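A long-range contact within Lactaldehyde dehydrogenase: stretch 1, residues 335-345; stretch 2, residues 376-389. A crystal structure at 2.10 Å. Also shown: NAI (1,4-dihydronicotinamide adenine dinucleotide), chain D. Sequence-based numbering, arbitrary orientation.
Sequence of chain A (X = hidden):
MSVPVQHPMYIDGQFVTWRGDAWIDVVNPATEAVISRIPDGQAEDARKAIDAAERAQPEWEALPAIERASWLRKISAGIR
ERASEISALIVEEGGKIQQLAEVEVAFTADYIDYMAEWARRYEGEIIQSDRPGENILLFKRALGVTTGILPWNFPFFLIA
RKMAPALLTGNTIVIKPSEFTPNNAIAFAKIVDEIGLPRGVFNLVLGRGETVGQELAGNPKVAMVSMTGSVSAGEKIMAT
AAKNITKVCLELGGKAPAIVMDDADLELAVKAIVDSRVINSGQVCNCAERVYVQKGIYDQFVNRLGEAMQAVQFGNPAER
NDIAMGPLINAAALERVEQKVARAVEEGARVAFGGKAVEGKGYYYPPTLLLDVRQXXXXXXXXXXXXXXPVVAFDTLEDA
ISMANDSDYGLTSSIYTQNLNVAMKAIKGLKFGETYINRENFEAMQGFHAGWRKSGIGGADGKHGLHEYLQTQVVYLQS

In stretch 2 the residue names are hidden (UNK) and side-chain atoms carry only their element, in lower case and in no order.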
# COMPACT_ATOMS: atom_id res chain seq x y z
N GLU A 335 -45.22 15.08 6.59
CA GLU A 335 -45.88 15.87 5.56
C GLU A 335 -45.25 15.67 4.17
O GLU A 335 -45.96 15.46 3.19
CB GLU A 335 -45.84 17.35 5.91
CG GLU A 335 -46.81 17.75 7.01
CD GLU A 335 -46.76 19.24 7.30
OE1 GLU A 335 -46.84 20.03 6.34
OE2 GLU A 335 -46.65 19.61 8.49
N ARG A 336 -43.93 15.73 4.10
CA ARG A 336 -43.26 15.53 2.82
C ARG A 336 -43.53 14.14 2.21
O ARG A 336 -43.63 14.00 0.99
CB ARG A 336 -41.75 15.76 2.96
CG ARG A 336 -41.38 17.22 3.16
CD ARG A 336 -39.90 17.48 2.89
NE ARG A 336 -39.03 16.81 3.85
CZ ARG A 336 -38.88 17.19 5.12
NH1 ARG A 336 -39.54 18.24 5.59
NH2 ARG A 336 -38.09 16.50 5.93
N VAL A 337 -43.66 13.13 3.06
CA VAL A 337 -43.96 11.79 2.57
C VAL A 337 -45.36 11.75 1.91
O VAL A 337 -45.52 11.23 0.81
CB VAL A 337 -43.92 10.74 3.69
CG1 VAL A 337 -44.15 9.35 3.12
CG2 VAL A 337 -42.58 10.80 4.41
N GLU A 338 -46.34 12.30 2.62
CA GLU A 338 -47.70 12.36 2.10
C GLU A 338 -47.75 13.02 0.71
O GLU A 338 -48.27 12.45 -0.25
CB GLU A 338 -48.59 13.19 3.04
CG GLU A 338 -48.59 12.78 4.49
CD GLU A 338 -49.51 13.66 5.32
OE1 GLU A 338 -50.72 13.70 5.03
OE2 GLU A 338 -49.02 14.31 6.27
N GLN A 339 -47.20 14.23 0.65
CA GLN A 339 -47.15 15.00 -0.58
C GLN A 339 -46.49 14.25 -1.75
O GLN A 339 -46.97 14.30 -2.88
CB GLN A 339 -46.42 16.32 -0.34
CG GLN A 339 -47.03 17.15 0.78
CD GLN A 339 -46.34 18.49 0.95
OE1 GLN A 339 -45.13 18.56 1.19
NE2 GLN A 339 -47.11 19.57 0.83
N LYS A 340 -45.40 13.56 -1.46
CA LYS A 340 -44.71 12.81 -2.50
C LYS A 340 -45.52 11.59 -2.97
O LYS A 340 -45.57 11.30 -4.17
CB LYS A 340 -43.32 12.39 -2.02
CG LYS A 340 -42.39 13.58 -1.87
CD LYS A 340 -40.98 13.17 -1.51
CE LYS A 340 -40.08 14.40 -1.41
NZ LYS A 340 -38.68 14.03 -1.03
N VAL A 341 -46.16 10.89 -2.04
CA VAL A 341 -46.98 9.76 -2.41
C VAL A 341 -48.19 10.23 -3.24
O VAL A 341 -48.51 9.65 -4.28
CB VAL A 341 -47.50 8.99 -1.17
CG1 VAL A 341 -48.46 7.89 -1.60
CG2 VAL A 341 -46.32 8.38 -0.41
N ALA A 342 -48.83 11.30 -2.77
CA ALA A 342 -49.96 11.87 -3.49
C ALA A 342 -49.57 12.29 -4.92
O ALA A 342 -50.23 11.92 -5.89
CB ALA A 342 -50.50 13.07 -2.72
N ARG A 343 -48.49 13.05 -5.03
CA ARG A 343 -48.00 13.45 -6.34
C ARG A 343 -47.80 12.22 -7.24
O ARG A 343 -48.26 12.18 -8.38
CB ARG A 343 -46.67 14.19 -6.23
CG ARG A 343 -46.78 15.70 -6.12
CD ARG A 343 -45.41 16.34 -6.25
NE ARG A 343 -45.46 17.80 -6.28
CZ ARG A 343 -44.39 18.57 -6.43
NH1 ARG A 343 -43.19 18.03 -6.58
NH2 ARG A 343 -44.53 19.89 -6.45
N ALA A 344 -47.10 11.23 -6.70
CA ALA A 344 -46.86 10.00 -7.43
C ALA A 344 -48.17 9.42 -8.00
O ALA A 344 -48.25 9.08 -9.18
CB ALA A 344 -46.18 8.98 -6.53
N VAL A 345 -49.18 9.31 -7.13
CA VAL A 345 -50.47 8.80 -7.55
C VAL A 345 -51.08 9.62 -8.70
O VAL A 345 -51.48 9.07 -9.73
CB VAL A 345 -51.47 8.78 -6.37
CG1 VAL A 345 -52.81 8.21 -6.82
CG2 VAL A 345 -50.91 7.94 -5.23
N UNK A 376 -39.51 8.51 -14.98
CA UNK A 376 -39.76 9.94 -15.11
C UNK A 376 -40.32 10.60 -13.83
O UNK A 376 -39.85 11.66 -13.42
c UNK A 376 -40.53 9.30 -17.48
o UNK A 376 -41.87 10.53 -19.02
c UNK A 376 -40.74 10.17 -16.26
o UNK A 376 -42.33 8.40 -18.76
c UNK A 376 -41.65 9.42 -18.49
N UNK A 377 -41.32 9.96 -13.24
CA UNK A 377 -41.97 10.46 -12.03
C UNK A 377 -41.03 11.06 -10.97
O UNK A 377 -39.96 10.52 -10.69
c UNK A 377 -45.62 6.87 -12.89
c UNK A 377 -44.14 9.08 -12.10
s UNK A 377 -45.10 7.72 -11.39
c UNK A 377 -42.81 9.35 -11.39
N UNK A 378 -41.45 12.18 -10.39
CA UNK A 378 -40.66 12.87 -9.37
C UNK A 378 -40.35 12.03 -8.12
O UNK A 378 -39.40 12.32 -7.39
o UNK A 378 -42.65 13.91 -8.43
c UNK A 378 -41.36 14.17 -8.95
N UNK A 379 -41.15 10.99 -7.87
CA UNK A 379 -40.91 10.14 -6.72
C UNK A 379 -39.58 9.35 -6.82
O UNK A 379 -39.04 8.86 -5.83
c UNK A 379 -41.92 8.46 -5.14
c UNK A 379 -42.07 9.15 -6.50
c UNK A 379 -43.13 7.67 -4.73
c UNK A 379 -42.09 8.11 -7.62
N UNK A 380 -39.08 9.25 -8.05
CA UNK A 380 -37.83 8.57 -8.32
C UNK A 380 -36.60 9.49 -8.18
O UNK A 380 -35.46 9.04 -8.24
c UNK A 380 -37.85 7.99 -9.74
s UNK A 380 -38.78 5.51 -8.96
c UNK A 380 -38.96 6.98 -9.98
c UNK A 380 -37.77 4.50 -10.02
N UNK A 381 -36.87 10.78 -7.98
CA UNK A 381 -35.82 11.77 -7.84
C UNK A 381 -35.95 12.67 -6.58
O UNK A 381 -35.50 13.81 -6.58
n UNK A 381 -36.02 10.87 -12.30
c UNK A 381 -35.78 12.64 -9.10
c UNK A 381 -36.58 11.72 -11.39
n UNK A 381 -34.61 11.07 -10.70
c UNK A 381 -34.83 10.49 -11.87
c UNK A 381 -35.70 11.86 -10.37
N UNK A 382 -36.56 12.13 -5.53
CA UNK A 382 -36.75 12.85 -4.28
C UNK A 382 -36.74 11.95 -3.02
O UNK A 382 -37.60 11.09 -2.87
c UNK A 382 -37.96 15.09 -4.72
c UNK A 382 -38.02 15.28 -6.22
o UNK A 382 -37.06 15.83 -6.80
c UNK A 382 -38.07 13.64 -4.29
o UNK A 382 -39.04 14.88 -6.83
N UNK A 383 -35.76 12.16 -2.14
CA UNK A 383 -35.67 11.38 -0.91
C UNK A 383 -37.01 11.31 -0.14
O UNK A 383 -37.47 12.30 0.43
c UNK A 383 -33.19 11.96 -0.72
c UNK A 383 -32.13 12.75 0.03
o UNK A 383 -32.28 13.98 0.18
c UNK A 383 -34.56 11.97 -0.03
o UNK A 383 -31.13 12.13 0.46
N UNK A 384 -37.62 10.12 -0.14
CA UNK A 384 -38.93 9.90 0.48
C UNK A 384 -38.99 9.58 2.00
O UNK A 384 -40.04 9.18 2.49
o UNK A 384 -39.43 8.86 -1.67
c UNK A 384 -41.17 8.85 -0.02
c UNK A 384 -39.67 8.76 -0.26
N UNK A 385 -37.90 9.78 2.72
CA UNK A 385 -37.87 9.51 4.17
C UNK A 385 -38.65 8.24 4.61
O UNK A 385 -38.06 7.20 4.88
c UNK A 385 -38.43 10.70 4.96
c UNK A 385 -38.37 14.38 2.74
c UNK A 385 -37.38 14.13 3.69
c UNK A 385 -39.38 13.45 2.52
c UNK A 385 -38.42 12.00 4.20
c UNK A 385 -37.41 12.93 4.41
c UNK A 385 -39.39 12.27 3.24
N UNK A 386 -39.98 8.37 4.68
CA UNK A 386 -40.84 7.27 5.09
C UNK A 386 -40.68 5.94 4.38
O UNK A 386 -39.81 5.78 3.52
N UNK A 387 -41.52 4.95 4.73
CA UNK A 387 -41.52 3.60 4.17
C UNK A 387 -42.25 3.45 2.81
O UNK A 387 -43.21 2.69 2.70
c UNK A 387 -42.50 5.05 5.83
c UNK A 387 -42.19 2.79 5.26
c UNK A 387 -43.25 3.73 5.72
N UNK A 388 -41.77 4.16 1.79
CA UNK A 388 -42.37 4.07 0.47
C UNK A 388 -41.49 3.32 -0.56
O UNK A 388 -40.35 3.73 -0.81
c UNK A 388 -43.36 5.37 -1.45
c UNK A 388 -43.55 6.24 0.89
c UNK A 388 -42.68 5.48 -0.09
N UNK A 389 -42.01 2.24 -1.13
CA UNK A 389 -41.27 1.47 -2.11
C UNK A 389 -41.82 1.54 -3.55
O UNK A 389 -42.78 0.84 -3.90
c UNK A 389 -40.34 -0.39 -0.50
c UNK A 389 -40.39 -1.90 -0.32
c UNK A 389 -38.91 0.07 -0.71
c UNK A 389 -41.20 -0.01 -1.70
PA NAI D . -30.09 17.86 7.88
O1A NAI D . -29.09 18.30 6.90
O2A NAI D . -31.37 18.69 7.85
O5B NAI D . -29.44 17.90 9.34
C5B NAI D . -28.23 17.24 9.69
C4B NAI D . -27.29 18.14 10.50
O4B NAI D . -26.89 19.29 9.75
C3B NAI D . -27.91 18.70 11.80
O3B NAI D . -26.97 18.62 12.86
C2B NAI D . -28.30 20.11 11.40
O2B NAI D . -28.46 21.02 12.46
C1B NAI D . -27.19 20.49 10.45
N9A NAI D . -27.56 21.58 9.50
C8A NAI D . -28.75 21.83 8.82
N7A NAI D . -28.59 22.96 8.06
C5A NAI D . -27.34 23.43 8.24
C6A NAI D . -26.65 24.54 7.72
N6A NAI D . -27.24 25.38 6.87
N1A NAI D . -25.32 24.76 8.11
C2A NAI D . -24.68 23.89 9.01
N3A NAI D . -25.38 22.79 9.52
C4A NAI D . -26.68 22.56 9.14
O3 NAI D . -30.36 16.32 7.53
PN NAI D . -31.19 15.24 8.41
O1N NAI D . -30.72 15.22 9.80
O2N NAI D . -31.15 13.95 7.65
O5D NAI D . -32.69 15.85 8.28
C5D NAI D . -33.37 16.55 9.29
C4D NAI D . -34.70 16.98 8.71
O4D NAI D . -35.32 17.91 9.59
C3D NAI D . -34.88 17.62 7.31
O3D NAI D . -35.45 16.68 6.42
C2D NAI D . -35.77 18.82 7.52
O2D NAI D . -36.73 18.98 6.51
C1D NAI D . -36.35 18.57 8.89
N1N NAI D . -36.78 19.85 9.53
C2N NAI D . -35.82 20.58 10.24
C3N NAI D . -36.18 21.80 10.87
C7N NAI D . -35.15 22.60 11.64
O7N NAI D . -35.55 23.78 12.25
N7N NAI D . -33.88 22.22 11.78
C4N NAI D . -37.53 22.25 10.76
C5N NAI D . -38.50 21.50 10.04
C6N NAI D . -38.11 20.29 9.42
O HOH W 1 -43.81 12.08 -6.59

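Position 376 carries three carbons, the third bearing two oxygens. This carboxylate lies far from stretch 1. It is Glu376.

Position 377 has an unbranched chain of two carbons, a sulfur and one carbon. The sulfur lies 4.1 Å from Ala344 O. A thioether of this length is Met377.

Position 378 has one carbon and one oxygen. It is Ser378. Its OG is 2.8 Å from the O of water 1, and this water donates to Lys340 O at 3.1 Å. The water thus links the loop to the helix backbone.

Position 379 has four carbons, forked at the first, with one arm two carbons long. The tip of an arm reaches Ala344 CB. This is Ile379, with CD1 3.8 Å from Ala344 CB.

Position 380 has two carbons, a sulfur and one carbon, unbranched, and touches nothing on stretch 1. It is Met380.

Position 381 has one carbon and a five-membered ring of three carbons and two nitrogens. It too is out of reach. The ring identifies His381.

Position 382 shows three carbons, the third with two oxygens. Its CB is 3.3 Å from Lys340 NZ. It is Glu382.

Position 383 has the same atom set. Its backbone O accepts a hydrogen bond from Lys340 NZ at 2.6 Å. It is Glu383.

Position 384 has one carbon carrying an oxygen and a carbon. Its backbone O is 3.6 Å from Val337 CG2. It is Thr384.

Position 385 has one carbon and a six-carbon ring, set between Arg336, Val337 and Lys340. No oxygen extends the ring, so it is Phe385. CD1 packs 3.7 Å from Val337 CG2.

Position 386 has no side-chain atoms and is Gly386. Its N is 3.6 Å from Val337 CG2. An ideal CB here would lie only 3.1 Å from Val337 CG1.

Position 387 has three carbons closing a ring onto the backbone N. It is Pro387, with its CA-to-CB bond directed away.

Position 388 has one carbon carrying two more. It meets two helix valines. It is Val388, with CG2 3.7 Å from Val341 CG2 and 3.9 Å from Val337 CG1.

Position 389 has four carbons, forked at the second, and does not reach the helix. It is Leu389.

The contact rests on one helix side. Val337, Val341 and Ala344 supply apolar packing. Lys340, extended through all-t outer torsions, brings its ammonium to the loop backbone. Arg336 NH2 also lies 2.7 Å from NAI O3D, so the cofactor borders this contact.

Stretch 2, residues 376-389: EMSIMHEETFGPVL
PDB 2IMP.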